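Local coordinates for protein SAM-dependent methyltransferase (Pyrococcus horikoshii, PDB 1WZN) that probably transfers a methyl group from S-adenosyl-L-methionine to an acceptor, and binds the by-product S-adenosyl-L-homocysteine, at residues 24-29 with 240-245; 29-34 with 62-67; 214-219 with 226-231. One frame throughout, in Å; residues are numbered along the deposited sequence.

Contact 1: 24-29 with 240-245; sequences KAEIDF and DMRYWI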
loop_
_atom_site.group_PDB
_atom_site.type_symbol
_atom_site.label_atom_id
_atom_site.label_comp_id
_atom_site.label_asym_id
_atom_site.label_seq_id
_atom_site.Cartn_x
_atom_site.Cartn_y
_atom_site.Cartn_z
ATOM N N LYS A 24 -28.368 -3.423 -20.524
ATOM C CA LYS A 24 -29.728 -3.931 -20.369
ATOM C C LYS A 24 -30.192 -3.896 -18.919
ATOM O O LYS A 24 -31.341 -3.570 -18.641
ATOM C CB LYS A 24 -29.839 -5.345 -20.949
ATOM C CG LYS A 24 -29.590 -5.377 -22.456
ATOM C CD LYS A 24 -29.907 -6.728 -23.076
ATOM C CE LYS A 24 -29.598 -6.726 -24.573
ATOM N NZ LYS A 24 -30.365 -5.687 -25.325
ATOM N N ALA A 25 -29.295 -4.216 -17.991
ATOM C CA ALA A 25 -29.646 -4.178 -16.576
ATOM C C ALA A 25 -29.878 -2.730 -16.156
ATOM O O ALA A 25 -30.756 -2.443 -15.344
ATOM C CB ALA A 25 -28.520 -4.796 -15.731
ATOM N N GLU A 26 -29.088 -1.815 -16.712
ATOM C CA GLU A 26 -29.235 -0.408 -16.368
ATOM C C GLU A 26 -30.545 0.171 -16.880
ATOM O O GLU A 26 -31.205 0.922 -16.174
ATOM C CB GLU A 26 -28.054 0.409 -16.903
ATOM C CG GLU A 26 -26.818 0.319 -16.019
ATOM C CD GLU A 26 -25.751 1.325 -16.384
ATOM O OE1 GLU A 26 -24.723 1.369 -15.676
ATOM O OE2 GLU A 26 -25.929 2.069 -17.374
ATOM N N ILE A 27 -30.941 -0.181 -18.097
ATOM C CA ILE A 27 -32.193 0.361 -18.609
ATOM C C ILE A 27 -33.392 -0.288 -17.915
ATOM O O ILE A 27 -34.465 0.308 -17.837
ATOM C CB ILE A 27 -32.258 0.232 -20.146
ATOM C CG1 ILE A 27 -31.140 1.086 -20.756
ATOM C CG2 ILE A 27 -33.609 0.708 -20.670
ATOM C CD1 ILE A 27 -31.091 2.529 -20.228
ATOM N N ASP A 28 -33.209 -1.497 -17.390
ATOM C CA ASP A 28 -34.286 -2.152 -16.641
ATOM C C ASP A 28 -34.564 -1.256 -15.434
ATOM O O ASP A 28 -35.713 -1.011 -15.078
ATOM C CB ASP A 28 -33.860 -3.529 -16.108
ATOM C CG ASP A 28 -33.898 -4.615 -17.163
ATOM O OD1 ASP A 28 -34.425 -4.368 -18.267
ATOM O OD2 ASP A 28 -33.408 -5.730 -16.868
ATOM N N PHE A 29 -33.492 -0.786 -14.797
ATOM C CA PHE A 29 -33.611 0.088 -13.631
ATOM C C PHE A 29 -34.242 1.414 -14.035
ATOM O O PHE A 29 -35.104 1.940 -13.331
ATOM C CB PHE A 29 -32.233 0.337 -12.999
ATOM C CG PHE A 29 -32.269 1.256 -11.804
ATOM C CD1 PHE A 29 -33.141 1.011 -10.746
ATOM C CD2 PHE A 29 -31.429 2.364 -11.734
ATOM C CE1 PHE A 29 -33.176 1.862 -9.630
ATOM C CE2 PHE A 29 -31.455 3.221 -10.625
ATOM C CZ PHE A 29 -32.330 2.969 -9.574
ATOM N N ASP A 240 -23.279 1.786 -0.994
ATOM C CA ASP A 240 -23.419 1.877 -2.450
ATOM C C ASP A 240 -22.292 2.747 -2.999
ATOM O O ASP A 240 -21.883 3.715 -2.353
ATOM C CB ASP A 240 -24.768 2.495 -2.843
ATOM C CG ASP A 240 -25.951 1.611 -2.484
ATOM O OD1 ASP A 240 -25.780 0.376 -2.386
ATOM O OD2 ASP A 240 -27.065 2.154 -2.317
ATOM N N MET A 241 -21.798 2.412 -4.189
ATOM C CA MET A 241 -20.704 3.166 -4.796
ATOM C C MET A 241 -21.046 3.919 -6.080
ATOM O O MET A 241 -20.236 4.698 -6.579
ATOM C CB MET A 241 -19.497 2.250 -5.031
ATOM C CG MET A 241 -18.705 1.944 -3.762
ATOM S SD MET A 241 -18.044 3.444 -2.963
ATOM C CE MET A 241 -16.531 3.694 -3.899
ATOM N N ARG A 242 -22.227 3.673 -6.639
ATOM C CA ARG A 242 -22.650 4.413 -7.825
ATOM C C ARG A 242 -24.012 4.987 -7.464
ATOM O O ARG A 242 -24.859 4.297 -6.902
ATOM C CB ARG A 242 -22.746 3.525 -9.066
ATOM C CG ARG A 242 -23.125 4.324 -10.320
ATOM C CD ARG A 242 -22.614 3.663 -11.590
ATOM N NE ARG A 242 -23.242 2.371 -11.835
ATOM C CZ ARG A 242 -24.211 2.164 -12.721
ATOM N NH1 ARG A 242 -24.668 3.171 -13.456
ATOM N NH2 ARG A 242 -24.717 0.947 -12.876
ATOM N N TYR A 243 -24.218 6.259 -7.774
ATOM C CA TYR A 243 -25.461 6.913 -7.411
ATOM C C TYR A 243 -26.295 7.376 -8.585
ATOM O O TYR A 243 -25.781 7.608 -9.680
ATOM C CB TYR A 243 -25.147 8.112 -6.518
ATOM C CG TYR A 243 -24.146 7.759 -5.446
ATOM C CD1 TYR A 243 -24.471 6.849 -4.448
ATOM C CD2 TYR A 243 -22.848 8.265 -5.486
ATOM C CE1 TYR A 243 -23.523 6.434 -3.511
ATOM C CE2 TYR A 243 -21.888 7.859 -4.554
ATOM C CZ TYR A 243 -22.236 6.939 -3.574
ATOM O OH TYR A 243 -21.288 6.492 -2.681
ATOM N N TRP A 244 -27.590 7.500 -8.331
ATOM C CA TRP A 244 -28.532 7.977 -9.325
ATOM C C TRP A 244 -29.331 9.098 -8.698
ATOM O O TRP A 244 -29.852 8.949 -7.593
ATOM C CB TRP A 244 -29.502 6.879 -9.747
ATOM C CG TRP A 244 -28.859 5.747 -10.446
ATOM C CD1 TRP A 244 -28.202 4.694 -9.875
ATOM C CD2 TRP A 244 -28.790 5.550 -11.857
ATOM N NE1 TRP A 244 -27.728 3.850 -10.852
ATOM C CE2 TRP A 244 -28.074 4.352 -12.079
ATOM C CE3 TRP A 244 -29.261 6.271 -12.962
ATOM C CZ2 TRP A 244 -27.820 3.857 -13.360
ATOM C CZ3 TRP A 244 -29.005 5.778 -14.238
ATOM C CH2 TRP A 244 -28.292 4.583 -14.424
ATOM N N ILE A 245 -29.401 10.228 -9.390
ATOM C CA ILE A 245 -30.192 11.349 -8.924
ATOM C C ILE A 245 -31.415 11.365 -9.834
ATOM O O ILE A 245 -31.286 11.315 -11.058
ATOM C CB ILE A 245 -29.442 12.689 -9.059
ATOM C CG1 ILE A 245 -28.254 12.724 -8.090
ATOM C CG2 ILE A 245 -30.390 13.845 -8.771
ATOM C CD1 ILE A 245 -28.642 12.648 -6.628
#
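Phe-29, on the helix 23-36, drives the edge of its ring into the face of Trp-244, on the strand 242-248. The two planes stand at 73° and the phenyl ring and the five-membered ring of the indole have centroids 4.8 Å apart, a T-shaped pair. CE2 of Phe-29 does the touching, 3.6 Å from CG of Trp-244 and nearly as close to the other pyrrole atoms. The phenylalanine reaches across because its CG lies anti to the backbone N (chi1 179°), which sends the ring out from the helix. Tyr-229 and Leu-232 also pack against it.

One turn earlier, an ionic contact spans the same gap. Glu-26 runs out extended and brings OE1 to the two terminal nitrogens of Arg-242, 2.8 Å from NH2 and 2.9 Å from NH1. The oxygen comes at the guanidinium obliquely, in a salt bridge, with the carboxylate and guanidinium planes 32° apart. The indole joins the two halves: its NE1 lies over a face of the Arg-242 guanidinium, 4.1 Å above the plane. With an alanine at Trp-244, the edge of Phe-29 is likely to lose the aromatic face it meets, a gap would probably open beside it, and the guanidinium would have less to rest against.

Glu-26 is also paired with Arg-22 through OE1 and Arg-19 through OE2, while Asp-144 balances Arg-242. The side chain of Glu-26 is about 6 Å from the bound S-adenosyl-L-homocysteine, and three arginines meeting its buried carboxylate are likely to fix the direction of that group beside the ligand.

Contact 2: 29-34 with 62-67; sequences FVEEIF and RGYEVV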
loop_
_atom_site.group_PDB
_atom_site.type_symbol
_atom_site.label_atom_id
_atom_site.label_comp_id
_atom_site.label_asym_id
_atom_site.label_seq_id
_atom_site.Cartn_x
_atom_site.Cartn_y
_atom_site.Cartn_z
ATOM N N PHE A 29 -33.492 -0.786 -14.797
ATOM C CA PHE A 29 -33.611 0.088 -13.631
ATOM C C PHE A 29 -34.242 1.414 -14.035
ATOM O O PHE A 29 -35.104 1.940 -13.331
ATOM C CB PHE A 29 -32.233 0.337 -12.999
ATOM C CG PHE A 29 -32.269 1.256 -11.804
ATOM C CD1 PHE A 29 -33.141 1.011 -10.746
ATOM C CD2 PHE A 29 -31.429 2.364 -11.734
ATOM C CE1 PHE A 29 -33.176 1.862 -9.630
ATOM C CE2 PHE A 29 -31.455 3.221 -10.625
ATOM C CZ PHE A 29 -32.330 2.969 -9.574
ATOM N N VAL A 30 -33.805 1.955 -15.166
ATOM C CA VAL A 30 -34.356 3.210 -15.659
ATOM C C VAL A 30 -35.866 3.082 -15.877
ATOM O O VAL A 30 -36.624 3.979 -15.513
ATOM C CB VAL A 30 -33.672 3.641 -16.979
ATOM C CG1 VAL A 30 -34.415 4.830 -17.606
ATOM C CG2 VAL A 30 -32.219 4.026 -16.697
ATOM N N GLU A 31 -36.310 1.966 -16.452
ATOM C CA GLU A 31 -37.744 1.790 -16.680
ATOM C C GLU A 31 -38.506 1.674 -15.365
ATOM O O GLU A 31 -39.671 2.064 -15.285
ATOM C CB GLU A 31 -38.033 0.561 -17.544
ATOM C CG GLU A 31 -37.536 0.668 -18.973
ATOM C CD GLU A 31 -38.258 -0.292 -19.898
ATOM O OE1 GLU A 31 -39.286 0.110 -20.485
ATOM O OE2 GLU A 31 -37.807 -1.447 -20.024
ATOM N N GLU A 32 -37.863 1.128 -14.335
ATOM C CA GLU A 32 -38.535 1.029 -13.044
ATOM C C GLU A 32 -38.725 2.451 -12.517
ATOM O O GLU A 32 -39.747 2.767 -11.911
ATOM C CB GLU A 32 -37.724 0.201 -12.045
ATOM C CG GLU A 32 -38.347 0.211 -10.655
ATOM C CD GLU A 32 -37.768 -0.837 -9.730
ATOM O OE1 GLU A 32 -36.533 -0.847 -9.532
ATOM O OE2 GLU A 32 -38.554 -1.650 -9.195
ATOM N N ILE A 33 -37.742 3.317 -12.759
ATOM C CA ILE A 33 -37.858 4.702 -12.318
ATOM C C ILE A 33 -39.011 5.369 -13.075
ATOM O O ILE A 33 -39.819 6.084 -12.479
ATOM C CB ILE A 33 -36.541 5.490 -12.555
ATOM C CG1 ILE A 33 -35.421 4.922 -11.673
ATOM C CG2 ILE A 33 -36.742 6.959 -12.220
ATOM C CD1 ILE A 33 -34.070 5.591 -11.904
ATOM N N PHE A 34 -39.092 5.135 -14.386
ATOM C CA PHE A 34 -40.176 5.709 -15.191
ATOM C C PHE A 34 -41.531 5.287 -14.622
ATOM O O PHE A 34 -42.446 6.096 -14.479
ATOM C CB PHE A 34 -40.116 5.222 -16.650
ATOM C CG PHE A 34 -38.956 5.764 -17.448
ATOM C CD1 PHE A 34 -38.251 6.890 -17.030
ATOM C CD2 PHE A 34 -38.607 5.165 -18.660
ATOM C CE1 PHE A 34 -37.213 7.414 -17.814
ATOM C CE2 PHE A 34 -37.575 5.679 -19.447
ATOM C CZ PHE A 34 -36.877 6.808 -19.024
ATOM N N ARG A 62 -36.551 -0.489 -26.954
ATOM C CA ARG A 62 -37.673 -0.859 -26.095
ATOM C C ARG A 62 -38.949 -0.054 -26.403
ATOM O O ARG A 62 -39.974 -0.190 -25.747
ATOM C CB ARG A 62 -37.252 -0.651 -24.637
ATOM C CG ARG A 62 -36.166 -1.636 -24.191
ATOM C CD ARG A 62 -35.832 -1.480 -22.701
ATOM N NE ARG A 62 -34.578 -2.167 -22.371
ATOM C CZ ARG A 62 -34.444 -2.657 -21.122
ATOM N NH1 ARG A 62 -35.421 -2.516 -20.242
ATOM N NH2 ARG A 62 -33.321 -3.295 -20.779
ATOM N N GLY A 63 -38.857 0.838 -27.412
ATOM C CA GLY A 63 -40.071 1.500 -27.904
ATOM C C GLY A 63 -40.124 2.995 -27.559
ATOM O O GLY A 63 -41.021 3.728 -27.951
ATOM N N TYR A 64 -39.148 3.510 -26.828
ATOM C CA TYR A 64 -39.146 4.929 -26.509
ATOM C C TYR A 64 -38.777 5.756 -27.736
ATOM O O TYR A 64 -38.029 5.294 -28.600
ATOM C CB TYR A 64 -38.157 5.192 -25.368
ATOM C CG TYR A 64 -38.595 4.547 -24.075
ATOM C CD1 TYR A 64 -39.615 5.111 -23.314
ATOM C CD2 TYR A 64 -38.053 3.332 -23.655
ATOM C CE1 TYR A 64 -40.091 4.487 -22.171
ATOM C CE2 TYR A 64 -38.530 2.691 -22.508
ATOM C CZ TYR A 64 -39.551 3.282 -21.774
ATOM O OH TYR A 64 -40.049 2.668 -20.650
ATOM N N GLU A 65 -39.337 6.961 -27.821
ATOM C CA GLU A 65 -39.037 7.890 -28.909
ATOM C C GLU A 65 -37.895 8.694 -28.308
ATOM O O GLU A 65 -38.120 9.522 -27.429
ATOM C CB GLU A 65 -40.225 8.815 -29.183
ATOM C CG GLU A 65 -39.999 9.788 -30.336
ATOM C CD GLU A 65 -41.113 10.817 -30.459
ATOM O OE1 GLU A 65 -42.287 10.447 -30.279
ATOM O OE2 GLU A 65 -40.817 11.993 -30.745
ATOM N N VAL A 66 -36.680 8.460 -28.785
ATOM C CA VAL A 66 -35.514 9.120 -28.207
ATOM C C VAL A 66 -34.811 10.142 -29.079
ATOM O O VAL A 66 -34.687 9.970 -30.294
ATOM C CB VAL A 66 -34.474 8.055 -27.784
ATOM C CG1 VAL A 66 -33.370 8.683 -26.933
ATOM C CG2 VAL A 66 -35.175 6.935 -27.032
ATOM N N VAL A 67 -34.375 11.223 -28.439
ATOM C CA VAL A 67 -33.615 12.280 -29.098
ATOM C C VAL A 67 -32.278 12.298 -28.353
ATOM O O VAL A 67 -32.259 12.440 -27.135
ATOM C CB VAL A 67 -34.290 13.657 -28.934
ATOM C CG1 VAL A 67 -33.385 14.757 -29.489
ATOM C CG2 VAL A 67 -35.640 13.663 -29.659
#
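The turn that links helix 54-61 to strand 65-70 of the Rossmann-like methyltransferase sheet meets helix 23-36 here, through Arg-62 and Tyr-64 on one side and Glu-31 and Phe-34 on the other. Glu-31 divides its carboxylate between the two residues of the turn. The Tyr-64 hydroxyl donates to the anti lone pair of Glu-31 OE1, the one away from the other oxygen, with OH and OE1 2.7 Å apart. The carboxylate lies at the edge of the phenol ring, with its plane almost perpendicular to it.

Arg-62 takes the other oxygen in a salt bridge, NH1 to OE2 of Glu-31 at 2.6 Å. The oxygen lies in the guanidinium plane, whereas the nitrogen approaches from the anti side and 27° out of the carboxylate plane, and the N-H points in at a bent 148°. Arg-62 is extended from CG to NE, which carries its head across to the helix. There NH1 also pairs with Asp-28, and NE pairs with Glu-58.

Between Arg-62 and Tyr-64, Gly-63 closes helix 54-61 with a Schellman motif: its positive phi turns the chain out of the helix and toward the strand. Just beyond it, Tyr-64 offers a ring face to Phe-34, whose edge leans in with the planes at 65° in an offset edge-to-face pair. Phe-34 CE2 sits 3.8 Å above the Tyr-64 ring, toward its rim, and Phe-34 CD2 lies 3.5 Å from Tyr-64 OH. Leu-59 of helix 54-61 packs against both side chains.

Contact 3: 214-219 with 226-231; sequences EVRLLA and VKIYGN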
loop_
_atom_site.group_PDB
_atom_site.type_symbol
_atom_site.label_atom_id
_atom_site.label_comp_id
_atom_site.label_asym_id
_atom_site.label_seq_id
_atom_site.Cartn_x
_atom_site.Cartn_y
_atom_site.Cartn_z
ATOM N N GLU A 214 -24.662 16.829 -2.263
ATOM C CA GLU A 214 -24.395 18.047 -3.025
ATOM C C GLU A 214 -25.292 18.119 -4.249
ATOM O O GLU A 214 -25.916 19.143 -4.521
ATOM C CB GLU A 214 -22.952 18.082 -3.515
ATOM C CG GLU A 214 -21.927 18.537 -2.521
ATOM C CD GLU A 214 -20.539 18.469 -3.113
ATOM O OE1 GLU A 214 -19.614 19.060 -2.545
ATOM O OE2 GLU A 214 -20.373 17.816 -4.158
ATOM N N VAL A 215 -25.332 17.029 -5.005
ATOM C CA VAL A 215 -26.157 16.999 -6.202
ATOM C C VAL A 215 -27.625 17.209 -5.844
ATOM O O VAL A 215 -28.328 17.948 -6.532
ATOM C CB VAL A 215 -25.989 15.673 -6.962
ATOM C CG1 VAL A 215 -26.800 15.715 -8.260
ATOM C CG2 VAL A 215 -24.512 15.450 -7.284
ATOM N N ARG A 216 -28.087 16.573 -4.771
ATOM C CA ARG A 216 -29.477 16.733 -4.354
ATOM C C ARG A 216 -29.782 18.189 -4.009
ATOM O O ARG A 216 -30.808 18.732 -4.429
ATOM C CB ARG A 216 -29.806 15.834 -3.156
ATOM C CG ARG A 216 -31.194 16.102 -2.578
ATOM C CD ARG A 216 -31.638 15.063 -1.556
ATOM N NE ARG A 216 -30.779 15.015 -0.377
ATOM C CZ ARG A 216 -30.551 16.042 0.434
ATOM N NH1 ARG A 216 -31.117 17.220 0.206
ATOM N NH2 ARG A 216 -29.754 15.888 1.480
ATOM N N LEU A 217 -28.889 18.825 -3.253
ATOM C CA LEU A 217 -29.069 20.224 -2.867
ATOM C C LEU A 217 -29.107 21.131 -4.091
ATOM O O LEU A 217 -29.851 22.113 -4.128
ATOM C CB LEU A 217 -27.931 20.681 -1.947
ATOM C CG LEU A 217 -27.857 20.079 -0.545
ATOM C CD1 LEU A 217 -26.562 20.526 0.122
ATOM C CD2 LEU A 217 -29.069 20.515 0.276
ATOM N N LEU A 218 -28.295 20.814 -5.093
ATOM C CA LEU A 218 -28.270 21.623 -6.302
ATOM C C LEU A 218 -29.502 21.351 -7.164
ATOM O O LEU A 218 -30.015 22.254 -7.818
ATOM C CB LEU A 218 -26.992 21.339 -7.097
ATOM C CG LEU A 218 -25.695 21.798 -6.420
ATOM C CD1 LEU A 218 -24.493 21.165 -7.103
ATOM C CD2 LEU A 218 -25.610 23.314 -6.467
ATOM N N ALA A 219 -29.981 20.111 -7.143
ATOM C CA ALA A 219 -31.143 19.705 -7.937
ATOM C C ALA A 219 -32.498 20.099 -7.347
ATOM O O ALA A 219 -33.426 20.427 -8.090
ATOM C CB ALA A 219 -31.108 18.203 -8.160
ATOM N N VAL A 226 -36.600 15.382 -5.399
ATOM C CA VAL A 226 -35.365 14.763 -5.856
ATOM C C VAL A 226 -35.109 13.526 -5.018
ATOM O O VAL A 226 -35.311 13.533 -3.800
ATOM C CB VAL A 226 -34.159 15.718 -5.714
ATOM C CG1 VAL A 226 -32.871 14.986 -6.071
ATOM C CG2 VAL A 226 -34.332 16.914 -6.625
ATOM N N LYS A 227 -34.693 12.453 -5.674
ATOM C CA LYS A 227 -34.397 11.222 -4.977
ATOM C C LYS A 227 -32.972 10.803 -5.295
ATOM O O LYS A 227 -32.445 11.119 -6.363
ATOM C CB LYS A 227 -35.377 10.128 -5.399
ATOM C CG LYS A 227 -36.817 10.434 -5.007
ATOM C CD LYS A 227 -37.741 9.292 -5.361
ATOM C CE LYS A 227 -39.086 9.439 -4.667
ATOM N NZ LYS A 227 -38.948 9.891 -3.250
ATOM N N ILE A 228 -32.344 10.122 -4.346
ATOM C CA ILE A 228 -30.986 9.629 -4.527
ATOM C C ILE A 228 -31.068 8.126 -4.344
ATOM O O ILE A 228 -31.493 7.648 -3.290
ATOM C CB ILE A 228 -30.020 10.215 -3.467
ATOM C CG1 ILE A 228 -30.024 11.741 -3.546
ATOM C CG2 ILE A 228 -28.603 9.687 -3.701
ATOM C CD1 ILE A 228 -29.161 12.413 -2.491
ATOM N N TYR A 229 -30.690 7.380 -5.378
ATOM C CA TYR A 229 -30.720 5.923 -5.320
ATOM C C TYR A 229 -29.314 5.398 -5.544
ATOM O O TYR A 229 -28.426 6.138 -5.962
ATOM C CB TYR A 229 -31.631 5.339 -6.411
ATOM C CG TYR A 229 -33.094 5.719 -6.322
ATOM C CD1 TYR A 229 -33.767 5.712 -5.101
ATOM C CD2 TYR A 229 -33.817 6.044 -7.471
ATOM C CE1 TYR A 229 -35.125 6.017 -5.025
ATOM C CE2 TYR A 229 -35.176 6.349 -7.411
ATOM C CZ TYR A 229 -35.825 6.334 -6.185
ATOM O OH TYR A 229 -37.164 6.637 -6.120
ATOM N N GLY A 230 -29.117 4.116 -5.268
ATOM C CA GLY A 230 -27.811 3.523 -5.470
ATOM C C GLY A 230 -27.871 2.085 -5.943
ATOM O O GLY A 230 -28.844 1.375 -5.690
ATOM N N ASN A 231 -26.833 1.663 -6.654
ATOM C CA ASN A 231 -26.723 0.286 -7.140
ATOM C C ASN A 231 -27.965 -0.358 -7.771
ATOM O O ASN A 231 -28.389 -1.446 -7.365
ATOM C CB ASN A 231 -26.217 -0.599 -5.998
ATOM C CG ASN A 231 -24.770 -0.314 -5.639
ATOM O OD1 ASN A 231 -24.266 0.791 -5.853
ATOM N ND2 ASN A 231 -24.096 -1.310 -5.077
#
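Helix 214-219 and strand 226-230 run nearly antiparallel, their axes at 163° and 8.7 Å apart at closest approach. Arg-216, Val-226 and Ile-228 carry most of the contact, by apolar packing. The aliphatic part of Arg-216 lies over the strand and meets the Ile-228 side chain at about a right angle: CD1 of Ile-228 comes to 3.5 Å from CB of Arg-216 and 3.7 Å from its CD. Placing CG of Arg-216 opposite its own N (chi1 173°) brings that carbon to 4.0 Å from CG1 of Val-226. The second methyl of the valine, CG2, turns to the end of the helix and rests 3.8 Å from CB of Ala-219.

Past the bend at chi3 the guanidinium of Arg-216 forms a salt bridge through NH2 with Glu-121 of the second subunit, so one side chain packs on the strand with its stem and joins the subunit interface with its head. Val-226 and Ile-228 also touch Ile-245 of the neighbouring strand 242-248. A helix lying antiparallel along the strand that follows it, here 225-230, outermost in this chain's sheet, is the helix-to-strand packing of the Rossmann-like fold of class I methyltransferases.

How the contacts relate
Contacts 1 and 2 share Phe-29 and lie on successive turns of helix 23-36, with centres about 13 Å apart. The salt bridge from Asp-28 OD1 to Arg-62 NH1, 2.9 Å, ties one to the other. Contact 3 joins contact 1 through neighbouring antiparallel strands of the mixed sheet, where the O of Trp-244 probably accepts a hydrogen bond from Tyr-229 N at 2.8 Å. The centres of contacts 2 and 3 are about 20 Å apart; their segments touch through Phe-29 CZ and Tyr-229 CD2, 4.0 Å. Contact 1 lies closer to the ligand than contact 2: the Glu-26 side chain is about 6 Å from S-adenosyl-L-homocysteine, that of Phe-34 about 13 Å. Contacts 1 and 3 also reach the second subunit.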